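Local coordinates for leucine aminopeptidase (Legionella pneumophila, PDB 5GNE), which probably acts as a zinc-dependent aminopeptidase of the M28 family, cleaving residues from the N-termini of peptides and proteins, at residues T278-T291 with T322-T335. Residues are numbered along the deposited sequence; the frame is centred on the assembly and turned at random.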
# COMPACT_ATOMS: atom_id res chain seq x y z
N THR A 278 -14.70 14.56 0.72
CA THR A 278 -13.59 14.78 -0.21
C THR A 278 -12.61 13.61 -0.18
O THR A 278 -12.31 13.08 0.88
CB THR A 278 -12.80 16.09 0.11
OG1 THR A 278 -13.70 17.22 0.05
CG2 THR A 278 -11.68 16.30 -0.89
N ILE A 279 -12.16 13.17 -1.34
CA ILE A 279 -11.04 12.23 -1.38
C ILE A 279 -9.80 12.92 -1.97
O ILE A 279 -9.89 13.63 -2.97
CB ILE A 279 -11.41 10.96 -2.14
CG1 ILE A 279 -12.51 10.23 -1.35
CG2 ILE A 279 -10.19 10.06 -2.30
CD1 ILE A 279 -13.04 8.95 -2.00
N TRP A 280 -8.66 12.70 -1.35
CA TRP A 280 -7.42 13.39 -1.72
C TRP A 280 -6.47 12.47 -2.49
O TRP A 280 -6.23 11.33 -2.10
CB TRP A 280 -6.73 13.94 -0.46
CG TRP A 280 -7.41 15.14 0.13
CD1 TRP A 280 -7.20 16.44 -0.21
CD2 TRP A 280 -8.45 15.14 1.13
NE1 TRP A 280 -8.02 17.26 0.54
CE2 TRP A 280 -8.80 16.49 1.35
CE3 TRP A 280 -9.10 14.14 1.85
CZ2 TRP A 280 -9.78 16.86 2.28
CZ3 TRP A 280 -10.08 14.51 2.77
CH2 TRP A 280 -10.41 15.85 2.97
N LEU A 281 -5.92 13.00 -3.58
CA LEU A 281 -4.94 12.29 -4.38
C LEU A 281 -3.57 12.84 -4.05
O LEU A 281 -3.43 14.05 -3.83
CB LEU A 281 -5.22 12.46 -5.87
CG LEU A 281 -6.58 11.95 -6.34
CD1 LEU A 281 -6.76 12.18 -7.82
CD2 LEU A 281 -6.73 10.46 -6.00
N LEU A 282 -2.56 11.97 -4.07
CA LEU A 282 -1.20 12.40 -3.74
C LEU A 282 -0.53 12.86 -5.00
O LEU A 282 -0.78 12.30 -6.05
CB LEU A 282 -0.41 11.27 -3.11
CG LEU A 282 -0.59 11.23 -1.60
CD1 LEU A 282 -1.87 10.50 -1.19
CD2 LEU A 282 0.63 10.64 -0.94
N LYS A 283 0.28 13.91 -4.92
CA LYS A 283 0.91 14.37 -6.15
C LYS A 283 2.41 14.10 -6.25
O LYS A 283 2.99 14.33 -7.31
CB LYS A 283 0.65 15.85 -6.41
CG LYS A 283 0.10 16.69 -5.28
CD LYS A 283 -0.07 18.12 -5.82
CE LYS A 283 -0.72 19.08 -4.83
NZ LYS A 283 -0.54 20.50 -5.28
N ASP A 284 3.06 13.66 -5.18
CA ASP A 284 4.46 13.26 -5.35
C ASP A 284 4.65 11.74 -5.32
O ASP A 284 3.92 11.00 -4.67
CB ASP A 284 5.36 13.99 -4.32
CG ASP A 284 4.81 13.96 -2.91
OD1 ASP A 284 4.55 12.87 -2.39
OD2 ASP A 284 4.66 15.06 -2.32
N TYR A 285 5.66 11.28 -6.05
CA TYR A 285 6.01 9.88 -6.05
C TYR A 285 4.89 9.00 -6.61
O TYR A 285 4.77 7.84 -6.25
CB TYR A 285 6.42 9.42 -4.65
CG TYR A 285 7.91 9.51 -4.43
CD1 TYR A 285 8.73 8.44 -4.77
CD2 TYR A 285 8.49 10.65 -3.92
CE1 TYR A 285 10.10 8.50 -4.59
CE2 TYR A 285 9.86 10.73 -3.74
CZ TYR A 285 10.66 9.65 -4.08
OH TYR A 285 12.02 9.72 -3.90
N VAL A 286 4.10 9.58 -7.51
CA VAL A 286 3.01 8.89 -8.21
C VAL A 286 3.10 9.27 -9.68
O VAL A 286 3.81 10.19 -10.03
CB VAL A 286 1.61 9.25 -7.68
CG1 VAL A 286 1.41 8.69 -6.28
CG2 VAL A 286 1.43 10.77 -7.66
N ASP A 287 2.41 8.53 -10.54
CA ASP A 287 2.30 8.87 -11.95
C ASP A 287 1.25 9.95 -12.13
O ASP A 287 0.11 9.77 -11.69
CB ASP A 287 1.91 7.65 -12.79
CG ASP A 287 1.98 7.91 -14.28
OD1 ASP A 287 0.92 8.00 -14.94
OD2 ASP A 287 3.11 8.02 -14.80
N LYS A 288 1.61 11.05 -12.78
CA LYS A 288 0.67 12.15 -12.97
C LYS A 288 -0.45 11.75 -13.91
O LYS A 288 -1.60 12.04 -13.63
CB LYS A 288 1.40 13.39 -13.51
CG LYS A 288 0.55 14.67 -13.73
CD LYS A 288 -0.05 15.24 -12.45
CE LYS A 288 -0.85 16.54 -12.70
NZ LYS A 288 -0.00 17.72 -13.11
N GLY A 289 -0.13 10.98 -14.95
CA GLY A 289 -1.13 10.45 -15.86
C GLY A 289 -2.17 9.56 -15.18
O GLY A 289 -3.36 9.78 -15.31
N LEU A 290 -1.70 8.55 -14.45
CA LEU A 290 -2.58 7.66 -13.70
C LEU A 290 -3.39 8.44 -12.65
O LEU A 290 -4.54 8.10 -12.36
CB LEU A 290 -1.77 6.55 -13.02
CG LEU A 290 -2.49 5.27 -12.60
CD1 LEU A 290 -3.26 4.68 -13.79
CD2 LEU A 290 -1.52 4.23 -12.03
N THR A 291 -2.78 9.48 -12.08
CA THR A 291 -3.45 10.31 -11.08
C THR A 291 -4.55 11.20 -11.67
O THR A 291 -5.62 11.32 -11.08
CB THR A 291 -2.43 11.19 -10.32
OG1 THR A 291 -1.48 10.33 -9.66
CG2 THR A 291 -3.12 12.07 -9.28
N THR A 322 7.07 3.06 -7.76
CA THR A 322 7.56 4.11 -8.62
C THR A 322 9.09 4.07 -8.69
O THR A 322 9.66 4.37 -9.72
CB THR A 322 7.05 5.51 -8.24
OG1 THR A 322 7.99 6.18 -7.39
CG2 THR A 322 5.74 5.41 -7.56
N ASN A 323 9.76 3.69 -7.60
CA ASN A 323 11.22 3.55 -7.66
C ASN A 323 11.69 2.56 -8.70
O ASN A 323 12.81 2.66 -9.18
CB ASN A 323 11.80 3.11 -6.31
CG ASN A 323 11.94 4.26 -5.35
OD1 ASN A 323 11.87 5.38 -5.77
ND2 ASN A 323 12.13 3.97 -4.08
N GLU A 324 10.82 1.62 -9.09
CA GLU A 324 11.21 0.59 -10.04
C GLU A 324 10.57 0.79 -11.40
O GLU A 324 10.50 -0.14 -12.21
CB GLU A 324 10.86 -0.80 -9.51
CG GLU A 324 11.66 -1.21 -8.30
CD GLU A 324 13.13 -1.53 -8.62
OE1 GLU A 324 13.60 -1.26 -9.74
OE2 GLU A 324 13.83 -2.06 -7.73
N GLY A 325 10.10 2.01 -11.66
CA GLY A 325 9.55 2.36 -12.96
C GLY A 325 8.09 1.99 -13.19
O GLY A 325 7.62 2.06 -14.31
N PHE A 326 7.37 1.60 -12.16
CA PHE A 326 5.95 1.31 -12.34
C PHE A 326 5.06 2.50 -12.08
O PHE A 326 5.37 3.32 -11.23
CB PHE A 326 5.52 0.18 -11.43
CG PHE A 326 6.25 -1.10 -11.68
CD1 PHE A 326 5.84 -1.97 -12.67
CD2 PHE A 326 7.31 -1.46 -10.89
CE1 PHE A 326 6.48 -3.16 -12.86
CE2 PHE A 326 7.96 -2.66 -11.08
CZ PHE A 326 7.55 -3.52 -12.07
N LYS A 327 3.97 2.61 -12.84
CA LYS A 327 3.02 3.71 -12.68
C LYS A 327 2.08 3.49 -11.51
O LYS A 327 1.51 2.43 -11.32
CB LYS A 327 2.22 3.91 -13.96
CG LYS A 327 3.07 4.46 -15.10
CD LYS A 327 2.27 4.56 -16.38
CE LYS A 327 3.04 5.22 -17.49
NZ LYS A 327 2.11 5.59 -18.58
N THR A 328 1.89 4.54 -10.76
CA THR A 328 1.36 4.47 -9.42
C THR A 328 0.35 5.56 -9.16
O THR A 328 0.52 6.68 -9.59
CB THR A 328 2.56 4.56 -8.45
OG1 THR A 328 2.99 3.24 -8.10
CG2 THR A 328 2.25 5.33 -7.23
N THR A 329 -0.73 5.22 -8.47
CA THR A 329 -1.66 6.23 -7.97
C THR A 329 -2.07 5.91 -6.52
O THR A 329 -2.15 4.74 -6.14
CB THR A 329 -2.91 6.36 -8.85
OG1 THR A 329 -3.74 7.41 -8.34
CG2 THR A 329 -3.72 5.08 -8.85
N TYR A 330 -2.32 6.94 -5.73
CA TYR A 330 -2.58 6.77 -4.29
C TYR A 330 -3.70 7.68 -3.78
O TYR A 330 -3.46 8.83 -3.42
CB TYR A 330 -1.26 6.99 -3.51
CG TYR A 330 -1.30 6.89 -1.99
CD1 TYR A 330 -2.38 6.35 -1.30
CD2 TYR A 330 -0.23 7.35 -1.24
CE1 TYR A 330 -2.39 6.29 0.10
CE2 TYR A 330 -0.22 7.29 0.14
CZ TYR A 330 -1.31 6.77 0.80
OH TYR A 330 -1.26 6.72 2.17
N PRO A 331 -4.95 7.19 -3.78
CA PRO A 331 -6.04 7.97 -3.16
C PRO A 331 -6.00 7.86 -1.62
O PRO A 331 -5.80 6.76 -1.09
CB PRO A 331 -7.31 7.32 -3.73
CG PRO A 331 -6.91 5.88 -3.97
CD PRO A 331 -5.44 5.93 -4.38
N SER A 332 -6.20 8.97 -0.92
CA SER A 332 -6.13 8.97 0.54
C SER A 332 -7.33 9.63 1.26
O SER A 332 -7.91 10.61 0.79
CB SER A 332 -4.84 9.65 0.95
OG SER A 332 -4.66 9.57 2.34
N ALA A 333 -7.68 9.09 2.42
CA ALA A 333 -8.76 9.58 3.27
C ALA A 333 -8.60 11.02 3.76
O ALA A 333 -9.59 11.73 3.93
CB ALA A 333 -8.95 8.64 4.47
N THR A 334 -7.36 11.45 4.00
CA THR A 334 -7.09 12.76 4.61
C THR A 334 -6.01 13.54 3.85
O THR A 334 -5.26 12.95 3.07
CB THR A 334 -6.63 12.62 6.08
OG1 THR A 334 -5.44 11.82 6.13
CG2 THR A 334 -7.69 11.96 6.93
N THR A 335 -6.00 14.86 4.02
CA THR A 335 -4.89 15.71 3.59
C THR A 335 -3.81 15.65 4.65
O THR A 335 -4.09 15.22 5.77
CB THR A 335 -5.28 17.17 3.39
OG1 THR A 335 -6.53 17.24 2.69
CG2 THR A 335 -4.23 17.93 2.57
O HOH W 1 -2.08 9.56 -6.77
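Leu282 lies against Tyr330 where strand 279-282 runs antiparallel to strand 328-332. Leu282 CB lies 3.9 Å from Tyr330 O, and Leu282 CG is as far from Tyr330 CD2; the chain then forks. Its CD1 branch sits over one face of the phenol ring, 3.8 Å from the ring centroid of Tyr330 in a CH-pi contact, and also approaches the backbone Tyr330 O and meets Ser332 CB; the CD2 branch lies by the ring atoms CD2 and CE2. With CG of Tyr330 anti to the backbone N (chi1 179°), the ring extends from its strand to bring OH to Asp266 O, a hydrogen bond to the backbone carbonyl of a residue whose side chain is a zinc ligand.

Trp280 and Ser332 form the hydrogen-bonded pair, Trp280 N to Ser332 O at 3.1 Å and Trp280 O to Ser332 N at 2.6 Å, while Leu281 CD2 packs on Pro331. After Leu282 its chain loops away from the strand, and a water bridges Tyr330 N to Leu282 O and Thr291 OG1. Asp287 N then returns to Thr328 O at 2.8 Å, and Asp287 OD1 caps helix 288-302 through Leu290 N (2.7 Å). This antiparallel pairing lies in the mixed sheet of the M28 zinc-peptidase fold, beside its two-zinc site.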